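Local coordinates for endo-beta-1,2-glucanase (Talaromyces funiculosus, PDB 6IMV), which hydrolyses internal beta-1,2-glucosidic linkages in beta-1,2-glucans as a fungal endo-acting glycoside hydrolase, at residues D156-V161 and K224-P229; V220-N225 and A238-S243; P341-S346 and M398-N403. All coordinates share one frame; numbering follows the deposited sequence.

Contacts 1 and 2 belong to one small antiparallel sheet, and their centres are about 10 Å apart. Strand 220-223 lies in the middle, between strands 160-162 and 237-239. Both contacts share Lys-224 and Asn-225. They touch directly: Arg-160 NE of contact 1 forms a salt bridge of 2.8 Å with Glu-240 OE1 of contact 2. The side chains of Trp-157 and Val-220 reach bound glucose, while Asn-225, just past strand 220-223, carries an N-linked NAG. Contact 3 is separate. It lies on the opposite side of the chain's centre, about 39 Å from contact 1 and about 36 Å from contact 2, centre to centre.

Contact 1 (D156-V161 and K224-P229); sequences DWNNRV and KNQSLP. With NAG (2-acetamido-2-deoxy-beta-D-glucopyranose), chain G; BGC (beta-D-glucopyranose), chain D.
Asn-159 and Gln-226 face each other from two beta turns and exchange a reciprocal pair of hydrogen bonds. The first turn, type II from Trp-157 to Arg-160, leads into strand 160-162. The second, type I from Asn-225 to Leu-228, follows strand 220-223, so the contact joins the loops at one end of two neighbouring strands. Gln-226 N donates to Asn-159 OD1 at 2.7 Å, nearly along the C=O axis. Asn-159 N donates back to Gln-226 OE1 at 2.8 Å, from above that carbonyl plane. The two side chains cross at about a right angle. Gln-226 CG sits between its backbone N and carbonyl carbon (chi1 62°), and the chain runs extended beyond it to the first turn. There NE2 gives a nearly straight bond of 3.0 Å to Asn-158 OD1. Both ends of the Gln-226 amide are therefore gripped, which fixes its rotation. Asn-158 is itself positioned through ND2, which donates to Trp-155 O.

Further out, Asn-225 OD1 accepts from Ser-227 N at 2.9 Å, an Asx turn. A water accepts from Asn-159 ND2 and donates weakly to this same OD1. Asn-225 ND2 is bonded to C1 of an N-linked NAG. The Trp-157 indole meets Trp-143, and its CZ2 lies 3.8 Å from O6 of a bound glucose. Arg-160 NH1 stands 3.3 Å above the centre of the Trp-157 ring and donates to Asp-156 O.

Contact 2 (V220-N225 and A238-S243); sequences VTDIKN and ACEGTS. With NAG (2-acetamido-2-deoxy-beta-D-glucopyranose), chain G.
Asp-222 and Glu-240, the latter just past the end of strand 237-239, cross their side chains at about a right angle. Their carboxylate planes are 38° apart. Asp-222 OD1 and Glu-240 OE1 come within 2.6 Å of each other. Asp-222 OD2 lies instead by the Glu-240 stem, 3.4 Å from CB. Glu-240 CG is anti to its backbone N (chi1 -168°), and the chain continues extended. It runs side by side with Val-220, pointing the same way, with Val-220 CG1 3.9 Å from Glu-240 OE1. The positive charge of Arg-160, paired with Glu-240, is likely to ease the crowding of the two acids.

Thr-221 and Cys-239 form a non-hydrogen-bonded pair, and their side chains diverge. Thr-221 OG1 donates to Ile-209 O, while Cys-239 is tied to Cys-218 by a disulfide. Asp-222 and Ala-238 are a hydrogen-bonded pair, joined in both directions: Asp-222 N to Ala-238 O at 2.8 Å and Ala-238 N to Asp-222 O at 3.0 Å. Glu-240 N adds a bond of 2.8 Å to Val-220 O. Val-220 also touches a bound glucose. The arrangement is that of an antiparallel strand pair, the central and one outer strand of a three-stranded sheet.

Contact 3 (P341-S346 and M398-N403); sequences PGMFAS and MAWWRN
Pro-341 O accepts a hydrogen bond from Asn-403 ND2 at 2.8 Å. It joins the loop between helix 318-337 and strand 347-352 to helix 394-405. The donor stands above the carbonyl plane, while the oxygen lies in the plane of the Asn-403 amide. Asn-403 CG is anti to its backbone N (chi1 -158°). The same ND2 also donates to Glu-491 O.

Gly-342 comes next, at the rim of the Trp-400 indole. Its N lies near the ring plane at the edge, 3.8 Å from CZ3. Its O is 3.7 Å from CZ3 and accepts a hydrogen bond from Ser-335 OG of helix 318-337.

Met-343 then covers one face of Trp-400, the two side chains crossing at about a right angle. CG lies over the rim near CE3. SD stands 4.5 Å from the centroid of the five-membered ring, 14° off its normal, a Met-aromatic contact. The chain bends at chi3 (-73°), and CE makes a CH-pi contact, 3.9 Å from CG of Trp-400.

Trp-400 NE1 donates to Cys-487 O. An alanine in place of Trp-400 would probably leave the Met-343 sulfur without its aromatic face and Cys-487 O without this donor. The chemistry implies a buried join of loop and helix that combines methionine-on-indole packing with a side-chain amide whose NH2 group serves two backbone carbonyls.

Contact 1 (D156-V161 and K224-P229)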
loop_
_atom_site.group_PDB
_atom_site.type_symbol
_atom_site.label_atom_id
_atom_site.label_comp_id
_atom_site.label_asym_id
_atom_site.label_seq_id
_atom_site.Cartn_x
_atom_site.Cartn_y
_atom_site.Cartn_z
ATOM N N ASP A 156 4.084 1.263 22.037
ATOM C CA ASP A 156 5.271 0.618 21.487
ATOM C C ASP A 156 6.106 1.593 20.644
ATOM O O ASP A 156 7.267 1.320 20.388
ATOM C CB ASP A 156 4.907 -0.592 20.617
ATOM C CG ASP A 156 4.954 -1.925 21.338
ATOM O OD1 ASP A 156 5.450 -1.967 22.479
ATOM O OD2 ASP A 156 4.471 -2.916 20.754
ATOM N N TRP A 157 5.507 2.695 20.166
ATOM C CA TRP A 157 6.173 3.544 19.189
ATOM C C TRP A 157 6.536 4.920 19.760
ATOM O O TRP A 157 7.003 5.779 19.027
ATOM C CB TRP A 157 5.333 3.610 17.913
ATOM C CG TRP A 157 5.479 2.347 17.122
ATOM C CD1 TRP A 157 4.753 1.201 17.270
ATOM C CD2 TRP A 157 6.473 2.065 16.121
ATOM N NE1 TRP A 157 5.202 0.238 16.406
ATOM C CE2 TRP A 157 6.258 0.738 15.688
ATOM C CE3 TRP A 157 7.516 2.799 15.547
ATOM C CZ2 TRP A 157 7.047 0.138 14.706
ATOM C CZ3 TRP A 157 8.286 2.212 14.567
ATOM C CH2 TRP A 157 8.057 0.895 14.157
ATOM N N ASN A 158 6.427 5.093 21.081
ATOM C CA ASN A 158 7.081 6.222 21.735
ATOM C C ASN A 158 8.565 6.183 21.372
ATOM O O ASN A 158 9.176 5.147 21.454
ATOM C CB ASN A 158 6.883 6.215 23.250
ATOM C CG ASN A 158 5.460 6.553 23.628
ATOM O OD1 ASN A 158 5.015 7.678 23.411
ATOM N ND2 ASN A 158 4.728 5.578 24.143
ATOM N N ASN A 159 9.103 7.316 20.913
ATOM C CA ASN A 159 10.541 7.485 20.655
ATOM C C ASN A 159 11.068 6.514 19.584
ATOM O O ASN A 159 12.251 6.187 19.561
ATOM C CB ASN A 159 11.333 7.340 21.958
ATOM C CG ASN A 159 10.931 8.385 22.969
ATOM O OD1 ASN A 159 10.788 9.559 22.626
ATOM N ND2 ASN A 159 10.693 7.956 24.192
ATOM N N ARG A 160 10.196 6.074 18.674
ATOM C CA ARG A 160 10.587 5.164 17.594
ATOM C C ARG A 160 9.857 5.612 16.330
ATOM O O ARG A 160 8.654 5.919 16.417
ATOM C CB ARG A 160 10.206 3.712 17.911
ATOM C CG ARG A 160 10.918 3.104 19.110
ATOM C CD ARG A 160 10.355 1.751 19.500
ATOM N NE ARG A 160 10.688 0.726 18.515
ATOM C CZ ARG A 160 9.814 0.037 17.779
ATOM N NH1 ARG A 160 8.517 0.130 18.008
ATOM N NH2 ARG A 160 10.253 -0.752 16.814
ATOM N N VAL A 161 10.569 5.644 15.181
ATOM C CA VAL A 161 9.957 6.082 13.939
ATOM C C VAL A 161 10.456 5.215 12.781
ATOM O O VAL A 161 11.657 4.972 12.648
ATOM C CB VAL A 161 10.168 7.592 13.704
ATOM C CG1 VAL A 161 11.639 7.959 13.527
ATOM C CG2 VAL A 161 9.346 8.096 12.525
ATOM N N LYS A 224 16.050 9.792 21.339
ATOM C CA LYS A 224 16.309 9.918 22.769
ATOM C C LYS A 224 15.027 10.370 23.476
ATOM O O LYS A 224 14.602 9.750 24.425
ATOM C CB LYS A 224 17.431 10.914 23.073
ATOM C CG LYS A 224 17.744 11.060 24.560
ATOM C CD LYS A 224 18.137 9.743 25.195
ATOM C CE LYS A 224 18.740 9.895 26.577
ATOM N NZ LYS A 224 20.182 10.211 26.491
ATOM N N ASN A 225 14.417 11.453 22.989
ATOM C CA ASN A 225 13.219 11.984 23.609
ATOM C C ASN A 225 12.410 12.787 22.577
ATOM O O ASN A 225 12.791 13.880 22.174
ATOM C CB ASN A 225 13.590 12.776 24.870
ATOM C CG ASN A 225 12.389 13.238 25.663
ATOM O OD1 ASN A 225 11.282 13.321 25.127
ATOM N ND2 ASN A 225 12.596 13.548 26.937
ATOM N N GLN A 226 11.267 12.216 22.187
ATOM C CA GLN A 226 10.327 12.775 21.197
ATOM C C GLN A 226 9.836 14.183 21.586
ATOM O O GLN A 226 9.395 14.950 20.724
ATOM C CB GLN A 226 9.143 11.821 21.022
ATOM C CG GLN A 226 8.323 11.594 22.287
ATOM C CD GLN A 226 7.419 10.379 22.205
ATOM O OE1 GLN A 226 7.484 9.567 21.280
ATOM N NE2 GLN A 226 6.570 10.234 23.204
ATOM N N SER A 227 9.909 14.529 22.877
ATOM C CA SER A 227 9.480 15.845 23.345
ATOM C C SER A 227 10.525 16.917 23.015
ATOM O O SER A 227 10.182 18.095 22.997
ATOM C CB SER A 227 9.159 15.830 24.818
ATOM O OG SER A 227 8.060 14.972 25.062
ATOM N N LEU A 228 11.777 16.515 22.765
ATOM C CA LEU A 228 12.859 17.470 22.465
ATOM C C LEU A 228 12.887 17.774 20.971
ATOM O O LEU A 228 12.785 16.853 20.162
ATOM C CB LEU A 228 14.210 16.892 22.898
ATOM C CG LEU A 228 14.358 16.542 24.378
ATOM C CD1 LEU A 228 15.746 15.978 24.649
ATOM C CD2 LEU A 228 14.098 17.756 25.259
ATOM N N PRO A 229 13.033 19.061 20.567
ATOM C CA PRO A 229 13.305 19.417 19.173
ATOM C C PRO A 229 14.430 18.581 18.551
ATOM O O PRO A 229 15.280 18.035 19.282
ATOM C CB PRO A 229 13.714 20.897 19.257
ATOM C CG PRO A 229 12.956 21.428 20.456
ATOM C CD PRO A 229 12.885 20.257 21.420
HETATM C C1 NAG G . 11.538 14.042 27.792
HETATM C C2 NAG G . 11.677 13.674 29.267
HETATM C C3 NAG G . 10.600 14.364 30.110
HETATM C C4 NAG G . 10.542 15.862 29.837
HETATM C C5 NAG G . 10.423 16.118 28.335
HETATM C C6 NAG G . 10.487 17.605 28.036
HETATM C C7 NAG G . 12.479 11.418 29.761
HETATM C C8 NAG G . 12.096 9.970 29.852
HETATM N N2 NAG G . 11.490 12.241 29.423
HETATM O O3 NAG G . 10.891 14.157 31.484
HETATM O O4 NAG G . 9.400 16.442 30.466
HETATM O O5 NAG G . 11.501 15.471 27.659
HETATM O O6 NAG G . 11.692 18.132 28.601
HETATM O O7 NAG G . 13.614 11.825 29.974
HETATM C C2 BGC D . 6.086 -2.646 8.090
HETATM C C3 BGC D . 5.852 -1.250 8.657
HETATM C C4 BGC D . 6.526 -1.119 10.018
HETATM C C5 BGC D . 8.008 -1.458 9.858
HETATM C C6 BGC D . 8.825 -1.405 11.130
HETATM C C1 BGC D . 7.574 -2.948 8.063
HETATM O O2 BGC D . 5.629 -2.712 6.745
HETATM O O3 BGC D . 4.462 -0.975 8.799
HETATM O O4 BGC D . 6.379 0.212 10.487
HETATM O O5 BGC D . 8.151 -2.775 9.345
HETATM O O6 BGC D . 8.282 -2.310 12.063
HETATM O O HOH W 1 10.367 10.389 26.175
#

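Contact 2 (V220-N225 and A238-S243)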
loop_
_atom_site.group_PDB
_atom_site.type_symbol
_atom_site.label_atom_id
_atom_site.label_comp_id
_atom_site.label_asym_id
_atom_site.label_seq_id
_atom_site.Cartn_x
_atom_site.Cartn_y
_atom_site.Cartn_z
ATOM N N VAL A 220 14.144 1.487 11.533
ATOM C CA VAL A 220 13.513 2.172 12.658
ATOM C C VAL A 220 14.578 3.005 13.368
ATOM O O VAL A 220 15.631 2.493 13.710
ATOM C CB VAL A 220 12.843 1.185 13.630
ATOM C CG1 VAL A 220 12.248 1.896 14.836
ATOM C CG2 VAL A 220 11.789 0.336 12.939
ATOM N N THR A 221 14.291 4.297 13.555
ATOM C CA THR A 221 15.157 5.184 14.311
ATOM C C THR A 221 14.617 5.313 15.739
ATOM O O THR A 221 13.425 5.563 15.943
ATOM C CB THR A 221 15.297 6.546 13.636
ATOM O OG1 THR A 221 16.072 6.364 12.452
ATOM C CG2 THR A 221 15.955 7.583 14.521
ATOM N N ASP A 222 15.520 5.113 16.706
ATOM C CA ASP A 222 15.281 5.356 18.117
ATOM C C ASP A 222 15.672 6.803 18.429
ATOM O O ASP A 222 16.781 7.255 18.085
ATOM C CB ASP A 222 16.069 4.360 18.973
ATOM C CG ASP A 222 15.579 2.932 18.807
ATOM O OD1 ASP A 222 14.385 2.742 18.506
ATOM O OD2 ASP A 222 16.398 2.023 18.949
ATOM N N ILE A 223 14.727 7.518 19.043
ATOM C CA ILE A 223 14.825 8.925 19.392
ATOM C C ILE A 223 15.072 9.002 20.904
ATOM O O ILE A 223 14.378 8.355 21.653
ATOM C CB ILE A 223 13.530 9.663 18.996
ATOM C CG1 ILE A 223 13.121 9.375 17.550
ATOM C CG2 ILE A 223 13.652 11.156 19.273
ATOM C CD1 ILE A 223 11.754 9.909 17.190
ATOM N N LYS A 224 16.050 9.792 21.339
ATOM C CA LYS A 224 16.309 9.918 22.769
ATOM C C LYS A 224 15.027 10.370 23.476
ATOM O O LYS A 224 14.602 9.750 24.425
ATOM C CB LYS A 224 17.431 10.914 23.073
ATOM C CG LYS A 224 17.744 11.060 24.560
ATOM C CD LYS A 224 18.137 9.743 25.195
ATOM C CE LYS A 224 18.740 9.895 26.577
ATOM N NZ LYS A 224 20.182 10.211 26.491
ATOM N N ASN A 225 14.417 11.453 22.989
ATOM C CA ASN A 225 13.219 11.984 23.609
ATOM C C ASN A 225 12.410 12.787 22.577
ATOM O O ASN A 225 12.791 13.880 22.174
ATOM C CB ASN A 225 13.590 12.776 24.870
ATOM C CG ASN A 225 12.389 13.238 25.663
ATOM O OD1 ASN A 225 11.282 13.321 25.127
ATOM N ND2 ASN A 225 12.596 13.548 26.937
ATOM N N ALA A 238 19.483 7.106 16.679
ATOM C CA ALA A 238 20.285 5.956 16.346
ATOM C C ALA A 238 19.394 4.893 15.706
ATOM O O ALA A 238 18.217 4.785 16.038
ATOM C CB ALA A 238 20.963 5.437 17.593
ATOM N N CYS A 239 19.960 4.117 14.781
ATOM C CA CYS A 239 19.223 2.991 14.206
ATOM C C CYS A 239 18.909 1.976 15.302
ATOM O O CYS A 239 19.727 1.728 16.177
ATOM C CB CYS A 239 19.995 2.286 13.100
ATOM S SG CYS A 239 20.341 3.355 11.683
ATOM N N GLU A 240 17.712 1.398 15.228
ATOM C CA GLU A 240 17.319 0.328 16.095
ATOM C C GLU A 240 17.946 -0.965 15.568
ATOM O O GLU A 240 17.634 -1.413 14.465
ATOM C CB GLU A 240 15.798 0.229 16.166
ATOM C CG GLU A 240 15.319 -0.677 17.264
ATOM C CD GLU A 240 13.832 -0.567 17.520
ATOM O OE1 GLU A 240 13.401 0.374 18.220
ATOM O OE2 GLU A 240 13.113 -1.379 16.980
ATOM N N GLY A 241 18.860 -1.535 16.357
ATOM C CA GLY A 241 19.623 -2.700 15.961
ATOM C C GLY A 241 20.396 -2.457 14.676
ATOM O O GLY A 241 20.953 -1.379 14.452
ATOM N N THR A 242 20.373 -3.462 13.805
ATOM C CA THR A 242 21.167 -3.492 12.598
ATOM C C THR A 242 20.250 -3.745 11.384
ATOM O O THR A 242 20.697 -4.276 10.357
ATOM C CB THR A 242 22.301 -4.507 12.800
ATOM O OG1 THR A 242 23.205 -4.362 11.710
ATOM C CG2 THR A 242 21.834 -5.942 12.897
ATOM N N SER A 243 18.978 -3.334 11.501
ATOM C CA SER A 243 17.971 -3.422 10.429
ATOM C C SER A 243 17.972 -2.128 9.608
ATOM O O SER A 243 17.644 -1.054 10.124
ATOM C CB SER A 243 16.589 -3.669 10.981
ATOM O OG SER A 243 16.441 -5.017 11.388
HETATM C C1 NAG G . 11.538 14.042 27.792
HETATM C C2 NAG G . 11.677 13.674 29.267
HETATM C C3 NAG G . 10.600 14.364 30.110
HETATM C C4 NAG G . 10.542 15.862 29.837
HETATM C C5 NAG G . 10.423 16.118 28.335
HETATM C C6 NAG G . 10.487 17.605 28.036
HETATM C C7 NAG G . 12.479 11.418 29.761
HETATM C C8 NAG G . 12.096 9.970 29.852
HETATM N N2 NAG G . 11.490 12.241 29.423
HETATM O O3 NAG G . 10.891 14.157 31.484
HETATM O O4 NAG G . 9.400 16.442 30.466
HETATM O O5 NAG G . 11.501 15.471 27.659
HETATM O O6 NAG G . 11.692 18.132 28.601
HETATM O O7 NAG G . 13.614 11.825 29.974
HETATM O O HOH W 2 16.355 -0.396 12.312
#

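Contact 3 (P341-S346 and M398-N403)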
loop_
_atom_site.group_PDB
_atom_site.type_symbol
_atom_site.label_atom_id
_atom_site.label_comp_id
_atom_site.label_asym_id
_atom_site.label_seq_id
_atom_site.Cartn_x
_atom_site.Cartn_y
_atom_site.Cartn_z
ATOM N N PRO A 341 -7.049 -21.048 -4.565
ATOM C CA PRO A 341 -8.094 -20.208 -5.159
ATOM C C PRO A 341 -7.942 -18.707 -4.870
ATOM O O PRO A 341 -8.924 -17.964 -4.851
ATOM C CB PRO A 341 -9.361 -20.800 -4.516
ATOM C CG PRO A 341 -8.916 -21.196 -3.142
ATOM C CD PRO A 341 -7.512 -21.733 -3.346
ATOM N N GLY A 342 -6.697 -18.267 -4.700
ATOM C CA GLY A 342 -6.358 -16.892 -4.438
ATOM C C GLY A 342 -4.857 -16.713 -4.507
ATOM O O GLY A 342 -4.134 -17.635 -4.926
ATOM N N MET A 343 -4.384 -15.531 -4.091
ATOM C CA MET A 343 -2.964 -15.278 -4.015
ATOM C C MET A 343 -2.624 -14.699 -2.629
ATOM O O MET A 343 -3.520 -14.399 -1.841
ATOM C CB MET A 343 -2.530 -14.351 -5.155
ATOM C CG MET A 343 -2.779 -14.942 -6.517
ATOM S SD MET A 343 -2.144 -13.943 -7.893
ATOM C CE MET A 343 -3.316 -12.583 -7.912
ATOM N N PHE A 344 -1.322 -14.565 -2.350
ATOM C CA PHE A 344 -0.790 -14.386 -1.004
ATOM C C PHE A 344 -0.147 -13.003 -0.806
ATOM O O PHE A 344 0.582 -12.496 -1.665
ATOM C CB PHE A 344 0.260 -15.464 -0.725
ATOM C CG PHE A 344 -0.298 -16.859 -0.622
ATOM C CD1 PHE A 344 -1.083 -17.221 0.459
ATOM C CD2 PHE A 344 -0.031 -17.806 -1.600
ATOM C CE1 PHE A 344 -1.592 -18.509 0.560
ATOM C CE2 PHE A 344 -0.536 -19.092 -1.498
ATOM C CZ PHE A 344 -1.316 -19.440 -0.415
ATOM N N ALA A 345 -0.404 -12.430 0.376
ATOM C CA ALA A 345 0.238 -11.217 0.846
ATOM C C ALA A 345 0.130 -11.150 2.376
ATOM O O ALA A 345 -0.768 -11.759 2.970
ATOM C CB ALA A 345 -0.397 -10.009 0.190
ATOM N N SER A 346 1.059 -10.428 3.004
ATOM C CA SER A 346 1.001 -10.159 4.430
ATOM C C SER A 346 -0.410 -9.664 4.784
ATOM O O SER A 346 -0.959 -8.768 4.115
ATOM C CB SER A 346 2.053 -9.152 4.845
ATOM O OG SER A 346 3.346 -9.535 4.398
ATOM N N MET A 398 -8.957 -8.604 -11.514
ATOM C CA MET A 398 -10.327 -8.620 -10.994
ATOM C C MET A 398 -10.919 -10.038 -11.006
ATOM O O MET A 398 -11.774 -10.340 -10.176
ATOM C CB MET A 398 -11.222 -7.673 -11.790
ATOM C CG MET A 398 -10.981 -6.216 -11.455
ATOM S SD MET A 398 -11.273 -5.875 -9.704
ATOM C CE MET A 398 -9.581 -5.803 -9.123
ATOM N N ALA A 399 -10.467 -10.902 -11.923
ATOM C CA ALA A 399 -10.891 -12.309 -11.913
ATOM C C ALA A 399 -10.418 -12.975 -10.611
ATOM O O ALA A 399 -11.196 -13.692 -9.952
ATOM C CB ALA A 399 -10.380 -13.045 -13.130
ATOM N N TRP A 400 -9.160 -12.724 -10.236
ATOM C CA TRP A 400 -8.597 -13.280 -9.013
ATOM C C TRP A 400 -9.299 -12.694 -7.786
ATOM O O TRP A 400 -9.642 -13.419 -6.849
ATOM C CB TRP A 400 -7.084 -13.069 -8.967
ATOM C CG TRP A 400 -6.353 -14.072 -9.798
ATOM C CD1 TRP A 400 -5.879 -13.905 -11.067
ATOM C CD2 TRP A 400 -6.019 -15.417 -9.420
ATOM N NE1 TRP A 400 -5.288 -15.053 -11.503
ATOM C CE2 TRP A 400 -5.357 -15.997 -10.519
ATOM C CE3 TRP A 400 -6.236 -16.192 -8.278
ATOM C CZ2 TRP A 400 -4.882 -17.305 -10.491
ATOM C CZ3 TRP A 400 -5.778 -17.490 -8.253
ATOM C CH2 TRP A 400 -5.109 -18.036 -9.345
ATOM N N TRP A 401 -9.531 -11.376 -7.818
ATOM C CA TRP A 401 -10.267 -10.658 -6.790
ATOM C C TRP A 401 -11.654 -11.295 -6.585
ATOM O O TRP A 401 -12.043 -11.607 -5.460
ATOM C CB TRP A 401 -10.374 -9.176 -7.167
ATOM C CG TRP A 401 -10.876 -8.283 -6.076
ATOM C CD1 TRP A 401 -10.124 -7.535 -5.215
ATOM C CD2 TRP A 401 -12.251 -7.997 -5.757
ATOM N NE1 TRP A 401 -10.936 -6.801 -4.393
ATOM C CE2 TRP A 401 -12.245 -7.073 -4.693
ATOM C CE3 TRP A 401 -13.484 -8.439 -6.252
ATOM C CZ2 TRP A 401 -13.421 -6.594 -4.118
ATOM C CZ3 TRP A 401 -14.644 -7.953 -5.691
ATOM C CH2 TRP A 401 -14.613 -7.045 -4.638
ATOM N N ARG A 402 -12.387 -11.482 -7.687
ATOM C CA ARG A 402 -13.726 -12.057 -7.680
ATOM C C ARG A 402 -13.687 -13.449 -7.036
ATOM O O ARG A 402 -14.504 -13.763 -6.156
ATOM C CB ARG A 402 -14.292 -12.137 -9.103
ATOM C CG ARG A 402 -15.617 -12.882 -9.200
ATOM C CD ARG A 402 -16.150 -13.005 -10.616
ATOM N NE ARG A 402 -17.217 -13.993 -10.704
ATOM C CZ ARG A 402 -17.054 -15.310 -10.585
ATOM N NH1 ARG A 402 -15.841 -15.834 -10.561
ATOM N NH2 ARG A 402 -18.117 -16.096 -10.459
ATOM N N ASN A 403 -12.739 -14.276 -7.486
ATOM C CA ASN A 403 -12.603 -15.664 -7.030
ATOM C C ASN A 403 -12.531 -15.719 -5.495
ATOM O O ASN A 403 -13.213 -16.527 -4.853
ATOM C CB ASN A 403 -11.405 -16.371 -7.674
ATOM C CG ASN A 403 -11.548 -17.878 -7.645
ATOM O OD1 ASN A 403 -12.389 -18.428 -8.342
ATOM N ND2 ASN A 403 -10.741 -18.554 -6.844
#